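Local atomic coordinates of rhamnosidase B (PDB entry 2OKX), a protein that hydrolyses terminal alpha-L-rhamnose from rhamnose-containing glycosides, as a family 78 glycoside hydrolase built of several beta domains and an alpha barrel. Residues N21-F26 with G135-N140; F150-D155 with Y497-R502; E16-N21 with V94-V99. One frame throughout, in Å; residues are numbered along the deposited sequence. Where two conformers were deposited one is given.

The three contacts form one cluster where the N-terminal beta domain meets a second beta domain. Contacts 1 and 3 share N21, and their centres lie about 9 Å apart. Strands 22-31 and 87-96, which they reach, are neighbours in one antiparallel sheet. Contact 2 has its centre about 10 Å from that of contact 1 and about 15 Å from that of contact 3. W23 of contact 1 packs on P500 of contact 2, and F150 of contact 2 packs on N21. Bound glycerol, probably from the crystallisation liquor, lies about 4 Å from the Y497 side chain; glycerol is also found about 5 Å from that of W23. The catalytic centre is expected in the alpha barrel, as in related enzymes.

Contact 1. Residues N21-F26 with G135-N140; sequences NEWRCF and GGQRSN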
loop_
_atom_site.group_PDB
_atom_site.type_symbol
_atom_site.label_atom_id
_atom_site.label_comp_id
_atom_site.label_asym_id
_atom_site.label_seq_id
_atom_site.Cartn_x
_atom_site.Cartn_y
_atom_site.Cartn_z
ATOM N N ASN A 21 5.522 -0.955 -18.804
ATOM C CA ASN A 21 4.217 -0.307 -18.722
ATOM C C ASN A 21 3.399 -0.412 -20.010
ATOM O O ASN A 21 3.045 0.599 -20.608
ATOM C CB ASN A 21 4.445 1.167 -18.364
ATOM C CG ASN A 21 3.156 1.924 -18.083
ATOM O OD1 ASN A 21 3.138 3.156 -18.100
ATOM N ND2 ASN A 21 2.086 1.200 -17.812
ATOM N N GLU A 22 3.091 -1.634 -20.432
ATOM C CA GLU A 22 2.312 -1.823 -21.648
ATOM C C GLU A 22 0.981 -2.509 -21.387
ATOM O O GLU A 22 0.926 -3.554 -20.743
ATOM C CB GLU A 22 3.104 -2.648 -22.674
ATOM C CG GLU A 22 2.337 -2.926 -23.967
ATOM C CD GLU A 22 3.153 -3.702 -24.988
ATOM O OE1 GLU A 22 2.936 -4.929 -25.138
ATOM O OE2 GLU A 22 4.021 -3.079 -25.635
ATOM N N TRP A 23 -0.092 -1.911 -21.893
ATOM C CA TRP A 23 -1.425 -2.482 -21.747
ATOM C C TRP A 23 -1.781 -3.107 -23.095
ATOM O O TRP A 23 -1.804 -2.427 -24.119
ATOM C CB TRP A 23 -2.425 -1.387 -21.358
ATOM C CG TRP A 23 -2.178 -0.831 -19.974
ATOM C CD1 TRP A 23 -1.129 -1.129 -19.144
ATOM C CD2 TRP A 23 -2.997 0.106 -19.264
ATOM N NE1 TRP A 23 -1.248 -0.435 -17.962
ATOM C CE2 TRP A 23 -2.383 0.330 -18.009
ATOM C CE3 TRP A 23 -4.189 0.779 -19.564
ATOM C CZ2 TRP A 23 -2.924 1.201 -17.053
ATOM C CZ3 TRP A 23 -4.727 1.646 -18.611
ATOM C CH2 TRP A 23 -4.093 1.846 -17.372
ATOM N N ARG A 24 -2.040 -4.410 -23.091
ATOM C CA ARG A 24 -2.349 -5.130 -24.320
ATOM C C ARG A 24 -3.707 -5.826 -24.308
ATOM O O ARG A 24 -4.088 -6.453 -23.321
ATOM C CB ARG A 24 -1.235 -6.146 -24.587
ATOM C CG ARG A 24 -1.458 -7.073 -25.770
ATOM C CD ARG A 24 -0.194 -7.884 -26.045
ATOM N NE ARG A 24 0.871 -7.046 -26.589
ATOM C CZ ARG A 24 0.911 -6.603 -27.843
ATOM N NH1 ARG A 24 -0.055 -6.921 -28.696
ATOM N NH2 ARG A 24 1.915 -5.835 -28.246
ATOM N N CYS A 25 -4.422 -5.712 -25.425
ATOM C CA CYS A 25 -5.745 -6.312 -25.585
ATOM C C CYS A 25 -5.689 -7.674 -26.265
ATOM O O CYS A 25 -4.857 -7.910 -27.141
ATOM C CB CYS A 25 -6.640 -5.401 -26.428
ATOM S SG CYS A 25 -6.796 -3.705 -25.842
ATOM N N PHE A 26 -6.591 -8.563 -25.857
ATOM C CA PHE A 26 -6.690 -9.894 -26.441
ATOM C C PHE A 26 -8.158 -10.205 -26.713
ATOM O O PHE A 26 -9.034 -9.832 -25.930
ATOM C CB PHE A 26 -6.113 -10.961 -25.504
ATOM C CG PHE A 26 -4.628 -10.854 -25.298
ATOM C CD1 PHE A 26 -4.103 -10.023 -24.312
ATOM C CD2 PHE A 26 -3.752 -11.580 -26.101
ATOM C CE1 PHE A 26 -2.728 -9.915 -24.129
ATOM C CE2 PHE A 26 -2.374 -11.480 -25.928
ATOM C CZ PHE A 26 -1.861 -10.646 -24.940
ATOM N N GLY A 135 -4.992 1.070 -27.712
ATOM C CA GLY A 135 -4.752 2.322 -28.403
ATOM C C GLY A 135 -4.727 3.550 -27.511
ATOM O O GLY A 135 -5.587 3.718 -26.647
ATOM N N GLY A 136 -3.731 4.406 -27.718
ATOM C CA GLY A 136 -3.624 5.623 -26.936
ATOM C C GLY A 136 -2.937 5.504 -25.584
ATOM O O GLY A 136 -2.630 6.519 -24.965
ATOM N N GLN A 137 -2.698 4.283 -25.117
ATOM C CA GLN A 137 -2.043 4.092 -23.828
ATOM C C GLN A 137 -0.547 4.349 -23.964
ATOM O O GLN A 137 0.163 3.593 -24.623
ATOM C CB GLN A 137 -2.294 2.678 -23.307
ATOM C CG GLN A 137 -1.743 2.441 -21.906
ATOM C CD GLN A 137 -0.368 1.801 -21.909
ATOM O OE1 GLN A 137 0.474 2.105 -21.064
ATOM N NE2 GLN A 137 -0.144 0.890 -22.845
ATOM N N ARG A 138 -0.078 5.423 -23.334
ATOM C CA ARG A 138 1.328 5.812 -23.395
ATOM C C ARG A 138 2.202 5.019 -22.431
ATOM O O ARG A 138 2.040 5.109 -21.213
ATOM C CB ARG A 138 1.470 7.304 -23.091
ATOM C CG ARG A 138 0.547 8.204 -23.903
ATOM C CD ARG A 138 0.578 7.869 -25.392
ATOM N NE ARG A 138 -0.106 8.881 -26.198
ATOM C CZ ARG A 138 -0.508 8.696 -27.454
ATOM N NH1 ARG A 138 -0.300 7.533 -28.061
ATOM N NH2 ARG A 138 -1.116 9.677 -28.104
ATOM N N SER A 139 3.137 4.253 -22.985
ATOM C CA SER A 139 4.031 3.436 -22.178
ATOM C C SER A 139 5.110 4.230 -21.452
ATOM O O SER A 139 5.939 3.647 -20.756
ATOM C CB SER A 139 4.681 2.353 -23.041
ATOM O OG SER A 139 3.735 1.358 -23.388
ATOM N N ASN A 140 5.116 5.547 -21.617
ATOM C CA ASN A 140 6.102 6.366 -20.922
ATOM C C ASN A 140 5.472 7.116 -19.743
ATOM O O ASN A 140 6.097 8.012 -19.171
ATOM C CB ASN A 140 6.759 7.377 -21.872
ATOM C CG ASN A 140 5.794 8.444 -22.363
ATOM O OD1 ASN A 140 6.191 9.583 -22.621
ATOM N ND2 ASN A 140 4.530 8.079 -22.507
HETATM O O HOH W 1 4.950 -0.822 -25.057
#
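Q137 lays its side chain over one face of the W23 indole. The ring and amide planes are only 17° apart, a stacked pair, although the two side chains as a whole cross at about a right angle. Q137 CG sits 3.5 Å above the indole plane, offset toward the rim, and lies 3.7 Å from W23 CD2. Q137 CD follows over the same face, 3.7 Å from W23 CG. CG of Q137 is anti to the backbone N (chi1 -175°), and a bend at chi2 then carries CD over the ring. An alanine in place of Q137 would probably leave this face of W23 without its flat mate and open a gap between strand and loop.

N21 meets Q137 in another way. The two amide planes stand 60° apart, with no stacking. The polar end of N21 is turned to S141, which bonds to OD1.

On the strand itself, R24 NE makes a salt bridge to E22 OE1 at 3.3 Å, meeting it from above the carboxylate plane. The arginine would probably help to keep the buried E22 ionised.

The contact ties the loop after strand 130-133 to the start of strand 22-31. These two strands are neighbours in the seven-stranded antiparallel sheet. L93 and L95 of strand 87-96 and I154 of strand 153-155 also touch W23, so the indole is buried.

S139 comes to the backbone of N21 rather than to its side chain. It was modelled in two conformers. In one of them OG donates to N21 O at 3.0 Å, from above the carbonyl plane. The bond holds for this conformer only and is doubtful to that extent. The loop thus meets the strand by stacking at W23, with a polar, less certain link beside it at N21 O.

Contact 2. Residues F150-D155 with Y497-R502; sequences FGEVID and YVSPVR
E152 and Y497 reach toward each other tip to tip. Y497 OH donates to E152 OE1 at 2.7 Å, on the anti side of the carboxylate. That oxygen lies at the edge of the tyrosine ring, in its plane. S499 OG donates to the same E152 OE1, also at 2.7 Å. The serine hydroxyl meets the syn lone pair of that oxygen, on the side of OE2. Two hydroxyls therefore grip one oxygen. E152 OE2 has apolar company from V501, whose CG2 is 3.5 Å away, and a salt bridge to R503.

The chi1 of E152, 82°, puts CG between the backbone N and the carbonyl carbon, the crowded position, and the chain bends again at chi2. Beside it, I154 crosses Y497 at about a right angle, with I154 CG1 4.2 Å from Y497 CZ. V501 CG2 also packs on F150 O, at 3.7 Å.

The two segments run in nearly opposite directions, 168° apart, yet side chains do the bonding between them. They belong to different sheets. Strand 153-155 pairs in parallel with strand 485-489 in a mixed sheet, and strand 493-498 pairs with 450-457 in an antiparallel one. Y497 to R502 are part of the concanavalin-like domain and E152 is part of the N-terminal domain, so the contact joins two parts of the multidomain chain.

The backbone two residues on helps to position S499. V501 N donates to S499 OG at 3.3 Å, closing an ST turn. R503 NH1 bonds to the same hydroxyl, so R503 serves both S499 and E152. W23 of strand 22-31 touches E152, Y497, P500 and V501.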
loop_
_atom_site.group_PDB
_atom_site.type_symbol
_atom_site.label_atom_id
_atom_site.label_comp_id
_atom_site.label_asym_id
_atom_site.label_seq_id
_atom_site.Cartn_x
_atom_site.Cartn_y
_atom_site.Cartn_z
ATOM N N PHE A 150 2.108 1.786 -12.521
ATOM C CA PHE A 150 2.186 3.067 -13.219
ATOM C C PHE A 150 0.874 3.846 -13.250
ATOM O O PHE A 150 -0.206 3.257 -13.300
ATOM C CB PHE A 150 2.623 2.831 -14.671
ATOM C CG PHE A 150 3.959 2.156 -14.806
ATOM C CD1 PHE A 150 5.114 2.904 -15.008
ATOM C CD2 PHE A 150 4.063 0.773 -14.726
ATOM C CE1 PHE A 150 6.355 2.287 -15.130
ATOM C CE2 PHE A 150 5.302 0.141 -14.845
ATOM C CZ PHE A 150 6.449 0.900 -15.047
ATOM N N GLY A 151 0.984 5.173 -13.219
ATOM C CA GLY A 151 -0.186 6.031 -13.316
ATOM C C GLY A 151 -0.318 6.206 -14.816
ATOM O O GLY A 151 0.638 6.627 -15.469
ATOM N N GLU A 152 -1.482 5.900 -15.379
ATOM C CA GLU A 152 -1.624 5.971 -16.826
ATOM C C GLU A 152 -1.944 7.303 -17.483
ATOM O O GLU A 152 -2.411 8.248 -16.850
ATOM C CB GLU A 152 -2.641 4.919 -17.305
ATOM C CG GLU A 152 -4.130 5.301 -17.197
ATOM C CD GLU A 152 -4.748 5.021 -15.829
ATOM O OE1 GLU A 152 -5.989 4.875 -15.766
ATOM O OE2 GLU A 152 -4.006 4.953 -14.824
ATOM N N VAL A 153 -1.643 7.351 -18.777
ATOM C CA VAL A 153 -1.910 8.498 -19.638
ATOM C C VAL A 153 -2.533 7.849 -20.872
ATOM O O VAL A 153 -1.872 7.078 -21.575
ATOM C CB VAL A 153 -0.622 9.234 -20.039
ATOM C CG1 VAL A 153 -0.933 10.262 -21.119
ATOM C CG2 VAL A 153 -0.024 9.926 -18.824
ATOM N N ILE A 154 -3.806 8.146 -21.115
ATOM C CA ILE A 154 -4.539 7.553 -22.229
ATOM C C ILE A 154 -5.113 8.590 -23.182
ATOM O O ILE A 154 -5.860 9.473 -22.768
ATOM C CB ILE A 154 -5.736 6.707 -21.714
ATOM C CG1 ILE A 154 -5.277 5.722 -20.636
ATOM C CG2 ILE A 154 -6.397 5.977 -22.876
ATOM C CD1 ILE A 154 -4.354 4.624 -21.129
ATOM N N ASP A 155 -4.772 8.476 -24.462
ATOM C CA ASP A 155 -5.301 9.392 -25.464
ATOM C C ASP A 155 -6.395 8.622 -26.196
ATOM O O ASP A 155 -6.118 7.812 -27.085
ATOM C CB ASP A 155 -4.202 9.824 -26.435
ATOM C CG ASP A 155 -4.668 10.900 -27.393
ATOM O OD1 ASP A 155 -3.812 11.662 -27.895
ATOM O OD2 ASP A 155 -5.888 10.978 -27.650
ATOM N N TYR A 497 -14.922 6.171 -19.055
ATOM C CA TYR A 497 -13.630 5.580 -18.754
ATOM C C TYR A 497 -13.536 5.166 -17.294
ATOM O O TYR A 497 -13.987 5.886 -16.406
ATOM C CB TYR A 497 -12.502 6.569 -19.054
ATOM C CG TYR A 497 -11.129 5.990 -18.786
ATOM C CD1 TYR A 497 -10.582 5.027 -19.633
ATOM C CD2 TYR A 497 -10.396 6.371 -17.658
ATOM C CE1 TYR A 497 -9.345 4.457 -19.366
ATOM C CE2 TYR A 497 -9.157 5.803 -17.380
ATOM C CZ TYR A 497 -8.637 4.846 -18.237
ATOM O OH TYR A 497 -7.416 4.270 -17.969
ATOM N N VAL A 498 -12.954 3.996 -17.060
ATOM C CA VAL A 498 -12.749 3.493 -15.713
ATOM C C VAL A 498 -11.292 3.054 -15.622
ATOM O O VAL A 498 -10.875 2.106 -16.290
ATOM C CB VAL A 498 -13.659 2.285 -15.398
ATOM C CG1 VAL A 498 -13.311 1.716 -14.027
ATOM C CG2 VAL A 498 -15.118 2.711 -15.434
ATOM N N SER A 499 -10.514 3.753 -14.807
ATOM C CA SER A 499 -9.109 3.421 -14.632
ATOM C C SER A 499 -8.945 2.038 -14.019
ATOM O O SER A 499 -9.570 1.720 -13.003
ATOM C CB SER A 499 -8.429 4.455 -13.733
ATOM O OG SER A 499 -7.087 4.081 -13.456
ATOM N N PRO A 500 -8.105 1.188 -14.635
ATOM C CA PRO A 500 -7.884 -0.162 -14.109
ATOM C C PRO A 500 -6.797 -0.170 -13.033
ATOM O O PRO A 500 -6.402 -1.225 -12.542
ATOM C CB PRO A 500 -7.486 -0.951 -15.354
ATOM C CG PRO A 500 -6.698 0.062 -16.128
ATOM C CD PRO A 500 -7.528 1.328 -15.986
ATOM N N VAL A 501 -6.321 1.016 -12.674
ATOM C CA VAL A 501 -5.287 1.160 -11.653
ATOM C C VAL A 501 -5.932 1.585 -10.338
ATOM O O VAL A 501 -6.590 2.617 -10.273
ATOM C CB VAL A 501 -4.247 2.224 -12.072
ATOM C CG1 VAL A 501 -3.235 2.451 -10.948
ATOM C CG2 VAL A 501 -3.545 1.775 -13.345
ATOM N N ARG A 502 -5.749 0.785 -9.294
ATOM C CA ARG A 502 -6.329 1.100 -7.993
ATOM C C ARG A 502 -5.660 2.301 -7.335
ATOM O O ARG A 502 -4.440 2.440 -7.375
ATOM C CB ARG A 502 -6.215 -0.103 -7.051
ATOM C CG ARG A 502 -6.660 0.197 -5.615
ATOM C CD ARG A 502 -6.237 -0.901 -4.646
ATOM N NE ARG A 502 -6.985 -2.141 -4.839
ATOM C CZ ARG A 502 -8.258 -2.309 -4.494
ATOM N NH1 ARG A 502 -8.943 -1.318 -3.930
ATOM N NH2 ARG A 502 -8.849 -3.473 -4.713
#

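Contact 3. Residues E16-N21 with V94-V99; sequences EESPRN and VLHFGV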
loop_
_atom_site.group_PDB
_atom_site.type_symbol
_atom_site.label_atom_id
_atom_site.label_comp_id
_atom_site.label_asym_id
_atom_site.label_seq_id
_atom_site.Cartn_x
_atom_site.Cartn_y
_atom_site.Cartn_z
ATOM N N GLU A 16 8.921 -7.473 -28.110
ATOM C CA GLU A 16 9.485 -7.447 -26.764
ATOM C C GLU A 16 8.709 -8.381 -25.834
ATOM O O GLU A 16 7.485 -8.317 -25.756
ATOM C CB GLU A 16 9.466 -6.011 -26.240
ATOM C CG GLU A 16 10.089 -5.823 -24.874
ATOM C CD GLU A 16 10.587 -4.405 -24.668
ATOM O OE1 GLU A 16 9.926 -3.465 -25.161
ATOM O OE2 GLU A 16 11.632 -4.230 -24.007
ATOM N N GLU A 17 9.427 -9.251 -25.128
ATOM C CA GLU A 17 8.790 -10.211 -24.233
ATOM C C GLU A 17 8.249 -9.595 -22.947
ATOM O O GLU A 17 7.211 -10.023 -22.441
ATOM C CB GLU A 17 9.765 -11.332 -23.872
ATOM C CG GLU A 17 10.471 -11.964 -25.062
ATOM C CD GLU A 17 11.198 -13.243 -24.692
ATOM O OE1 GLU A 17 11.660 -13.355 -23.534
ATOM O OE2 GLU A 17 11.318 -14.134 -25.561
ATOM N N SER A 18 8.960 -8.603 -22.419
ATOM C CA SER A 18 8.554 -7.934 -21.188
ATOM C C SER A 18 8.685 -6.423 -21.350
ATOM O O SER A 18 9.604 -5.802 -20.818
ATOM C CB SER A 18 9.417 -8.417 -20.017
ATOM O OG SER A 18 9.016 -7.823 -18.794
ATOM N N PRO A 19 7.759 -5.813 -22.099
ATOM C CA PRO A 19 7.784 -4.369 -22.325
ATOM C C PRO A 19 7.438 -3.605 -21.052
ATOM O O PRO A 19 6.758 -4.128 -20.165
ATOM C CB PRO A 19 6.741 -4.177 -23.417
ATOM C CG PRO A 19 5.732 -5.230 -23.085
ATOM C CD PRO A 19 6.596 -6.429 -22.763
ATOM N N ARG A 20 7.914 -2.370 -20.968
ATOM C CA ARG A 20 7.646 -1.537 -19.806
ATOM C C ARG A 20 6.273 -0.887 -19.899
ATOM O O ARG A 20 5.902 -0.347 -20.944
ATOM C CB ARG A 20 8.696 -0.426 -19.689
ATOM C CG ARG A 20 8.425 0.584 -18.564
ATOM C CD ARG A 20 9.168 1.889 -18.827
ATOM N NE ARG A 20 8.941 2.931 -17.823
ATOM C CZ ARG A 20 9.534 2.980 -16.631
ATOM N NH1 ARG A 20 10.397 2.034 -16.265
ATOM N NH2 ARG A 20 9.297 4.000 -15.818
ATOM N N ASN A 21 5.522 -0.955 -18.804
ATOM C CA ASN A 21 4.217 -0.307 -18.722
ATOM C C ASN A 21 3.399 -0.412 -20.010
ATOM O O ASN A 21 3.045 0.599 -20.608
ATOM C CB ASN A 21 4.445 1.167 -18.364
ATOM C CG ASN A 21 3.156 1.924 -18.083
ATOM O OD1 ASN A 21 3.138 3.156 -18.100
ATOM N ND2 ASN A 21 2.086 1.200 -17.812
ATOM N N VAL A 94 -4.612 -6.860 -20.613
ATOM C CA VAL A 94 -3.541 -7.286 -19.731
ATOM C C VAL A 94 -2.556 -6.143 -19.538
ATOM O O VAL A 94 -2.078 -5.550 -20.507
ATOM C CB VAL A 94 -2.787 -8.520 -20.295
ATOM C CG1 VAL A 94 -1.613 -8.875 -19.388
ATOM C CG2 VAL A 94 -3.736 -9.708 -20.406
ATOM N N LEU A 95 -2.284 -5.816 -18.280
ATOM C CA LEU A 95 -1.334 -4.760 -17.959
ATOM C C LEU A 95 -0.024 -5.455 -17.612
ATOM O O LEU A 95 0.010 -6.275 -16.698
ATOM C CB LEU A 95 -1.790 -3.949 -16.737
ATOM C CG LEU A 95 -3.083 -3.129 -16.747
ATOM C CD1 LEU A 95 -4.295 -4.058 -16.702
ATOM C CD2 LEU A 95 -3.088 -2.202 -15.536
ATOM N N HIS A 96 1.040 -5.170 -18.354
ATOM C CA HIS A 96 2.327 -5.774 -18.026
ATOM C C HIS A 96 3.255 -4.664 -17.564
ATOM O O HIS A 96 3.551 -3.745 -18.319
ATOM C CB HIS A 96 2.956 -6.488 -19.221
ATOM C CG HIS A 96 4.235 -7.179 -18.876
ATOM N ND1 HIS A 96 4.272 -8.321 -18.104
ATOM C CD2 HIS A 96 5.524 -6.823 -19.085
ATOM C CE1 HIS A 96 5.529 -8.633 -17.847
ATOM N NE2 HIS A 96 6.309 -7.740 -18.430
ATOM N N PHE A 97 3.716 -4.755 -16.323
ATOM C CA PHE A 97 4.581 -3.728 -15.761
ATOM C C PHE A 97 5.983 -3.694 -16.364
ATOM O O PHE A 97 6.511 -2.621 -16.646
ATOM C CB PHE A 97 4.686 -3.897 -14.240
ATOM C CG PHE A 97 3.359 -3.858 -13.526
ATOM C CD1 PHE A 97 2.354 -2.984 -13.935
ATOM C CD2 PHE A 97 3.126 -4.671 -12.421
ATOM C CE1 PHE A 97 1.133 -2.918 -13.252
ATOM C CE2 PHE A 97 1.913 -4.615 -11.730
ATOM C CZ PHE A 97 0.916 -3.736 -12.147
ATOM N N GLY A 98 6.582 -4.868 -16.549
ATOM C CA GLY A 98 7.926 -4.931 -17.097
ATOM C C GLY A 98 8.948 -4.418 -16.097
ATOM O O GLY A 98 10.118 -4.212 -16.428
ATOM N N VAL A 99 8.497 -4.213 -14.864
ATOM C CA VAL A 99 9.346 -3.710 -13.786
ATOM C C VAL A 99 8.871 -4.343 -12.483
ATOM O O VAL A 99 7.667 -4.427 -12.235
ATOM C CB VAL A 99 9.228 -2.172 -13.663
ATOM C CG1 VAL A 99 10.052 -1.667 -12.489
ATOM C CG2 VAL A 99 9.682 -1.512 -14.953
#
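S18 and H96 both put their first side-chain branch anti to the backbone N: OG of S18, at chi1 -178°, and CG of H96. This helps bring the serine hydroxyl to the edge of the imidazole, in the ring plane. S18 OG and H96 NE2 are hydrogen-bonded at 2.7 Å, and either could be the donor. The far nitrogen, H96 ND1, bonds to D47 O, so both ends of the ring are held. R106 NE gives S18 OG a second bond.

P19 O lies at the same ring edge, 3.2 Å from H96 CD2. It is buried without a conventional hydrogen-bond partner, and G98 CA adds a CA-H...O contact at 3.4 Å. A side chain on G98 would run into P19 O, and its backbone has positive phi.

R20 NH1 lies beside V99 CG2 at 3.8 Å, while the guanidinium forms a salt bridge with D224. N21 N donates to F97 O at 2.9 Å, nearly straight at 173°, from 52° above the carbonyl plane. This bond closes the end of the two strands, just beyond their last pair, E22 with H96. Such a sheet is consistent with the beta-sandwich of galactose-binding-like domains.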